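Local atomic coordinates of beta-lactamase/D-alanine Carboxypeptidase (Yersinia pestis, PDB entry 3RJU), a protein that probably acts as a serine beta-lactamase or D-alanine carboxypeptidase on penicillin-like or peptidoglycan substrates. Residues Gly42-Gln45 and Pro46-Ile50; Thr201-Gln204 and Cys205-Met209; Pro105-Leu108 and Leu109-Ala112. All coordinates share one frame; numbering follows the deposited sequence.

Interaction 1: Gly42-Gln45 and Pro46-Ile50; sequences GETQ and PGNNI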
loop_
_atom_site.group_PDB
_atom_site.type_symbol
_atom_site.label_atom_id
_atom_site.label_comp_id
_atom_site.label_asym_id
_atom_site.label_seq_id
_atom_site.Cartn_x
_atom_site.Cartn_y
_atom_site.Cartn_z
ATOM N N GLY A 42 -14.062 10.431 15.719
ATOM C CA GLY A 42 -13.351 9.885 16.854
ATOM C C GLY A 42 -12.218 10.763 17.331
ATOM O O GLY A 42 -12.310 11.990 17.297
ATOM N N GLU A 43 -11.137 10.116 17.768
ATOM C CA GLU A 43 -10.080 10.797 18.504
ATOM C C GLU A 43 -8.726 10.403 17.968
ATOM O O GLU A 43 -8.546 9.274 17.510
ATOM C CB GLU A 43 -10.135 10.373 19.969
ATOM C CG GLU A 43 -11.475 10.462 20.620
ATOM C CD GLU A 43 -11.421 9.876 22.011
ATOM O OE1 GLU A 43 -11.384 8.630 22.163
ATOM O OE2 GLU A 43 -11.394 10.675 22.953
ATOM N N THR A 44 -7.768 11.315 18.061
ATOM C CA THR A 44 -6.399 11.030 17.630
ATOM C C THR A 44 -5.590 10.246 18.670
ATOM O O THR A 44 -4.502 9.789 18.379
ATOM C CB THR A 44 -5.635 12.311 17.260
ATOM O OG1 THR A 44 -5.603 13.177 18.398
ATOM C CG2 THR A 44 -6.297 13.035 16.082
ATOM N N GLN A 45 -6.112 10.137 19.891
ATOM C CA GLN A 45 -5.555 9.258 20.920
ATOM C C GLN A 45 -6.716 8.877 21.833
ATOM O O GLN A 45 -7.591 9.705 22.079
ATOM C CB GLN A 45 -4.459 9.964 21.730
ATOM C CG GLN A 45 -3.355 10.602 20.891
ATOM C CD GLN A 45 -2.196 11.147 21.721
ATOM O OE1 GLN A 45 -1.999 10.753 22.874
ATOM N NE2 GLN A 45 -1.418 12.053 21.129
ATOM N N PRO A 46 -6.748 7.625 22.329
ATOM C CA PRO A 46 -7.886 7.238 23.176
ATOM C C PRO A 46 -8.110 8.234 24.311
ATOM O O PRO A 46 -7.179 8.531 25.060
ATOM C CB PRO A 46 -7.466 5.865 23.709
ATOM C CG PRO A 46 -6.612 5.323 22.589
ATOM C CD PRO A 46 -5.810 6.506 22.129
ATOM N N GLY A 47 -9.322 8.780 24.392
ATOM C CA GLY A 47 -9.696 9.677 25.470
ATOM C C GLY A 47 -9.356 11.146 25.277
ATOM O O GLY A 47 -9.729 11.959 26.119
ATOM N N ASN A 48 -8.682 11.517 24.186
ATOM C CA ASN A 48 -8.260 12.914 24.065
ATOM C C ASN A 48 -9.288 13.868 23.450
ATOM O O ASN A 48 -9.110 15.088 23.482
ATOM C CB ASN A 48 -6.878 13.058 23.400
ATOM C CG ASN A 48 -6.915 12.936 21.876
ATOM O OD1 ASN A 48 -7.936 12.613 21.266
ATOM N ND2 ASN A 48 -5.777 13.199 21.260
ATOM N N ASN A 49 -10.362 13.303 22.910
ATOM C CA ASN A 49 -11.431 14.086 22.316
ATOM C C ASN A 49 -10.982 15.072 21.255
ATOM O O ASN A 49 -11.610 16.123 21.066
ATOM C CB ASN A 49 -12.219 14.819 23.396
ATOM C CG ASN A 49 -13.657 14.414 23.401
ATOM O OD1 ASN A 49 -14.041 13.446 24.074
ATOM N ND2 ASN A 49 -14.473 15.128 22.627
ATOM N N ILE A 50 -9.895 14.736 20.569
ATOM C CA ILE A 50 -9.390 15.561 19.480
ATOM C C ILE A 50 -9.706 14.851 18.164
ATOM O O ILE A 50 -9.211 13.748 17.915
ATOM C CB ILE A 50 -7.861 15.786 19.604
ATOM C CG1 ILE A 50 -7.514 16.532 20.901
ATOM C CG2 ILE A 50 -7.321 16.546 18.395
ATOM C CD1 ILE A 50 -5.999 16.774 21.083
HETATM O O HOH W 1 -13.537 10.510 24.618
#
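The carboxylate of Glu43 and the amide of Asn48 are the flat groups of this turn, and backbone N-H groups gather round both. Gly47 N reaches Glu43 OE1 at 3.0 Å from above the carboxylate plane, whereas Asn49 N meets Glu43 OE2 at 2.8 Å on its anti side. A water donates to Glu43 OE2 and to Asn49 OD1, bridging the two side chains. An acid suits this place because its two oxygens can take separate N-H groups; CG lies anti to the carbonyl carbon (chi1 -50°) and the extended chain carries the carboxylate to the N-H groups of Gly47 and Asn49.

Asn48 ND2 donates to Thr44 OG1, which lies in the amide plane, 2.9 Å away and nearly straight at 175°. Its OD1 accepts from Ile50 N at 3.0 Å, the donor standing above the carbonyl plane: an Asx turn. Asparagine fits because one short amide both donates and accepts. Asn48 N to Gln45 O, 3.0 Å, closes a type II beta turn with Pro46 and Gly47 at its corners, where proline's fixed phi and glycine's positive phi are the usual choices. Thr44 N to Ile50 O, 2.8 Å, joins the two arms of the loop.

This surface loop leaves edge strand 35-42 on the way to strand 58-59, with Pro46 resting on Val24 and Ile210, and Thr44 bonded through its backbone to Ile210.

Interaction 2: Thr201-Gln204 and Cys205-Met209; sequences TAEQ and CKRLM
Glu203 and Arg207, four residues apart with Arg207 just beyond the helix, are joined by a salt bridge in which the guanidinium is used side-on. Arg207 NH2 points almost straight at Glu203 OE1, 2.8 Å away, on the syn side of that oxygen and close to the guanidinium plane. Arg207 NE reaches Glu203 OE2 at 3.0 Å less squarely, from above the carboxylate plane, the two flat groups being turned 32° against each other. The bends that bring them together are at chi2 of Glu203 (-80°) and chi3 of Arg207 (-88°). Glu203 is exposed, and arginine suits its place because its several N-H groups serve Glu203, Asn195 OD1 (through NH2) and Asp55 O (through NH1) together. Lys206 adds a second positive charge: its NZ is linked to Glu203 OE2 through one water, which accepts from the amine and donates to the carboxylate.

Among the hydrogen bonds at the helix start, Gln204 N donates to Thr201 OG1 at 3.1 Å, and Thr201 N donates to Gln204 OE1 at 2.8 Å, on a lone pair in the carbonyl plane. This reciprocal pair is a capping box, for which threonine supplies a short hydroxyl and glutamine an amide oxygen. It opens the short helix 202-205. Gln204 NE2 also donates to Asn195 OD1. Backbone bonds carry the coil onward, from Cys205 N to Thr201 O (2.8 Å) and from Lys206 N to Ala202 O (3.0 Å). Arg207 N bonds to Gln204 O, and a type I beta turn from Cys205 to Leu208 leads the chain away.

Covalently, Cys205 is tied to Cys217 by a disulfide.

In the packing, Gln204 CG lies 3.4 Å from Arg207 NH2, approaching the guanidinium obliquely, while the buried Leu208 and Met209, a selenomethionine, pack on Phe309 of strand 309-316.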
loop_
_atom_site.group_PDB
_atom_site.type_symbol
_atom_site.label_atom_id
_atom_site.label_comp_id
_atom_site.label_asym_id
_atom_site.label_seq_id
_atom_site.Cartn_x
_atom_site.Cartn_y
_atom_site.Cartn_z
ATOM N N THR A 201 9.897 13.933 11.370
ATOM C CA THR A 201 10.470 14.818 12.373
ATOM C C THR A 201 9.676 14.731 13.671
ATOM O O THR A 201 8.610 14.107 13.724
ATOM C CB THR A 201 10.398 16.265 11.910
ATOM O OG1 THR A 201 9.019 16.634 11.760
ATOM C CG2 THR A 201 11.126 16.440 10.579
ATOM N N ALA A 202 10.176 15.384 14.716
ATOM C CA ALA A 202 9.431 15.465 15.971
ATOM C C ALA A 202 8.080 16.153 15.771
ATOM O O ALA A 202 7.068 15.732 16.346
ATOM C CB ALA A 202 10.251 16.211 17.036
ATOM N N GLU A 203 8.068 17.210 14.964
ATOM C CA GLU A 203 6.840 17.964 14.693
ATOM C C GLU A 203 5.821 17.075 13.973
ATOM O O GLU A 203 4.608 17.199 14.195
ATOM C CB GLU A 203 7.146 19.223 13.873
ATOM C CG GLU A 203 5.961 20.164 13.681
ATOM C CD GLU A 203 5.015 19.705 12.588
ATOM O OE1 GLU A 203 5.483 19.007 11.651
ATOM O OE2 GLU A 203 3.808 20.046 12.667
ATOM N N GLN A 204 6.298 16.175 13.116
ATOM C CA GLN A 204 5.395 15.244 12.460
ATOM C C GLN A 204 4.918 14.178 13.433
ATOM O O GLN A 204 3.720 13.889 13.513
ATOM C CB GLN A 204 6.079 14.617 11.229
ATOM C CG GLN A 204 6.241 15.641 10.113
ATOM C CD GLN A 204 7.147 15.175 8.983
ATOM O OE1 GLN A 204 8.164 14.513 9.209
ATOM N NE2 GLN A 204 6.774 15.517 7.757
ATOM N N CYS A 205 5.846 13.615 14.193
ATOM C CA CYS A 205 5.496 12.580 15.163
ATOM C C CYS A 205 4.418 12.984 16.182
ATOM O O CYS A 205 3.573 12.159 16.560
ATOM C CB CYS A 205 6.742 12.059 15.868
ATOM S SG CYS A 205 7.733 10.946 14.799
ATOM N N LYS A 206 4.428 14.240 16.613
ATOM C CA LYS A 206 3.432 14.687 17.588
ATOM C C LYS A 206 2.021 14.607 17.010
ATOM O O LYS A 206 1.046 14.580 17.761
ATOM C CB LYS A 206 3.717 16.117 18.077
ATOM C CG LYS A 206 3.424 17.153 17.030
ATOM C CD LYS A 206 3.537 18.586 17.537
ATOM C CE LYS A 206 3.243 19.544 16.390
ATOM N NZ LYS A 206 3.620 20.952 16.730
ATOM N N ARG A 207 1.920 14.563 15.678
ATOM C CA ARG A 207 0.625 14.483 14.996
ATOM C C ARG A 207 0.201 13.056 14.673
ATOM O O ARG A 207 -0.887 12.843 14.136
ATOM C CB ARG A 207 0.629 15.332 13.713
ATOM C CG ARG A 207 0.787 16.828 13.978
ATOM C CD ARG A 207 0.713 17.631 12.674
ATOM N NE ARG A 207 2.014 17.788 12.015
ATOM C CZ ARG A 207 2.290 17.419 10.768
ATOM N NH1 ARG A 207 1.369 16.833 10.012
ATOM N NH2 ARG A 207 3.500 17.655 10.268
ATOM N N LEU A 208 1.037 12.076 15.011
ATOM C CA LEU A 208 0.717 10.673 14.704
ATOM C C LEU A 208 -0.441 10.208 15.590
ATOM O O LEU A 208 -0.411 10.375 16.830
ATOM C CB LEU A 208 1.940 9.770 14.897
ATOM C CG LEU A 208 1.751 8.301 14.497
ATOM C CD1 LEU A 208 1.556 8.158 12.980
ATOM C CD2 LEU A 208 2.913 7.446 14.981
HETATM N N MSE A 209 -1.490 9.695 14.949
HETATM C CA MSE A 209 -2.646 9.172 15.667
HETATM C C MSE A 209 -2.230 7.903 16.406
HETATM O O MSE A 209 -1.260 7.240 16.018
HETATM C CB MSE A 209 -3.788 8.874 14.690
HETATM C CG MSE A 209 -4.259 10.108 13.899
HETATM SE SE MSE A 209 -5.595 9.604 12.586
HETATM C CE MSE A 209 -6.908 8.713 13.731
HETATM O O HOH W 2 2.736 22.037 14.200
#

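Interaction 3: Pro105-Leu108 and Leu109-Ala112; sequences PIRL and LHLA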
loop_
_atom_site.group_PDB
_atom_site.type_symbol
_atom_site.label_atom_id
_atom_site.label_comp_id
_atom_site.label_asym_id
_atom_site.label_seq_id
_atom_site.Cartn_x
_atom_site.Cartn_y
_atom_site.Cartn_z
ATOM N N PRO A 105 15.059 -17.294 -12.595
ATOM C CA PRO A 105 15.406 -16.380 -11.497
ATOM C C PRO A 105 14.202 -15.612 -10.985
ATOM O O PRO A 105 13.242 -15.431 -11.727
ATOM C CB PRO A 105 16.374 -15.400 -12.162
ATOM C CG PRO A 105 15.922 -15.375 -13.608
ATOM C CD PRO A 105 15.543 -16.812 -13.904
ATOM N N ILE A 106 14.264 -15.143 -9.744
ATOM C CA ILE A 106 13.281 -14.191 -9.265
ATOM C C ILE A 106 13.488 -12.870 -9.996
ATOM O O ILE A 106 14.598 -12.351 -10.013
ATOM C CB ILE A 106 13.444 -13.969 -7.757
ATOM C CG1 ILE A 106 13.052 -15.243 -7.006
ATOM C CG2 ILE A 106 12.609 -12.782 -7.266
ATOM C CD1 ILE A 106 13.521 -15.277 -5.571
ATOM N N ARG A 107 12.425 -12.328 -10.594
ATOM C CA ARG A 107 12.492 -11.054 -11.300
ATOM C C ARG A 107 11.726 -9.965 -10.545
ATOM O O ARG A 107 10.939 -10.269 -9.636
ATOM C CB ARG A 107 11.946 -11.201 -12.722
ATOM C CG ARG A 107 12.664 -12.287 -13.492
ATOM C CD ARG A 107 11.979 -12.571 -14.824
ATOM N NE ARG A 107 12.614 -13.705 -15.495
ATOM C CZ ARG A 107 13.642 -13.615 -16.342
ATOM N NH1 ARG A 107 14.151 -12.428 -16.659
ATOM N NH2 ARG A 107 14.154 -14.721 -16.889
ATOM N N LEU A 108 11.950 -8.706 -10.901
ATOM C CA LEU A 108 11.297 -7.618 -10.165
ATOM C C LEU A 108 9.770 -7.769 -10.182
ATOM O O LEU A 108 9.123 -7.585 -9.157
ATOM C CB LEU A 108 11.715 -6.232 -10.667
ATOM C CG LEU A 108 13.223 -5.938 -10.649
ATOM C CD1 LEU A 108 13.476 -4.504 -11.087
ATOM C CD2 LEU A 108 13.878 -6.232 -9.290
ATOM N N LEU A 109 9.222 -8.160 -11.330
ATOM C CA LEU A 109 7.794 -8.432 -11.476
ATOM C C LEU A 109 7.276 -9.421 -10.431
ATOM O O LEU A 109 6.150 -9.277 -9.919
ATOM C CB LEU A 109 7.505 -8.947 -12.895
ATOM C CG LEU A 109 6.087 -9.448 -13.136
ATOM C CD1 LEU A 109 5.090 -8.289 -12.935
ATOM C CD2 LEU A 109 5.958 -10.035 -14.537
ATOM N N HIS A 110 8.075 -10.443 -10.135
ATOM C CA HIS A 110 7.665 -11.452 -9.159
ATOM C C HIS A 110 7.603 -10.848 -7.760
ATOM O O HIS A 110 6.705 -11.166 -6.982
ATOM C CB HIS A 110 8.598 -12.670 -9.168
ATOM C CG HIS A 110 8.641 -13.384 -10.481
ATOM N ND1 HIS A 110 9.810 -13.568 -11.193
ATOM C CD2 HIS A 110 7.653 -13.957 -11.214
ATOM C CE1 HIS A 110 9.542 -14.236 -12.306
ATOM N NE2 HIS A 110 8.238 -14.468 -12.351
ATOM N N LEU A 111 8.574 -10.006 -7.423
ATOM C CA LEU A 111 8.543 -9.359 -6.114
ATOM C C LEU A 111 7.283 -8.503 -6.004
ATOM O O LEU A 111 6.628 -8.485 -4.956
ATOM C CB LEU A 111 9.784 -8.480 -5.915
ATOM C CG LEU A 111 11.138 -9.189 -6.050
ATOM C CD1 LEU A 111 12.248 -8.129 -6.025
ATOM C CD2 LEU A 111 11.342 -10.216 -4.952
ATOM N N ALA A 112 6.949 -7.773 -7.069
ATOM C CA ALA A 112 5.822 -6.834 -7.013
ATOM C C ALA A 112 4.451 -7.508 -6.978
ATOM O O ALA A 112 3.474 -6.948 -6.466
ATOM C CB ALA A 112 5.889 -5.841 -8.186
#
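His110 reaches back alongside the start of its helix, edge toward Arg107 N, and takes that backbone N-H on ND1, 3.0 Å from Arg107 N. The donor lies close to the ring plane, with an N-H...N angle of 159°. CG of His110 stands anti to its carbonyl carbon (chi1 -61°), which swings the imidazole toward the N-H of Arg107. Histidine suits the place because an unprotonated ring nitrogen can satisfy this N-H ahead of the helix. The aliphatic part of Arg107 runs beside the ring, with CB 3.5 Å from His110 ND1, and one face of its guanidinium meets Pro105 CG.

On the apolar side, Ile106 CG2 touches Leu111 CD2 at 3.7 Å, the two side chains crossing at about a right angle. Leu108 CD2 comes within 4.1 Å of Leu111 CD1, as apolar chains should in this buried setting. Leu111 N to Arg107 O and Ala112 N to Leu108 O are the first helical bonds.

Farther out, Thr84 O receives Arg107 NH1. Leu108 packs on helices 64-77 and 162-175, and the small Ala112 fits against Ser69 and Met72. The N3 side chain, His110, accepting from the N-cap N-H of Arg107 is the N3 residue's half of a capping box.

Overall arrangement
Along the chain the order is interaction 1, interaction 3, interaction 2, yet interactions 1 and 2 are the neighbours in space. Their centres lie about 15 Å apart, and they touch where Met209 CB packs 3.9 Å from Thr44 O. Both are surface contacts on the same side of the molecule: the loop after edge strand 35-42 of the antiparallel sheet meets the segment leaving helix 202-205, and together they shape one surface beside the sheet's edge. Interaction 3 is buried on the opposite side of the chain's centre, about 42 Å from interaction 1 and about 35 Å from interaction 2, centre to centre. It lies among helices 64-77 and 162-175, near a sequence pattern consistent with the family's SxxK motif, at the start of helix 64-77.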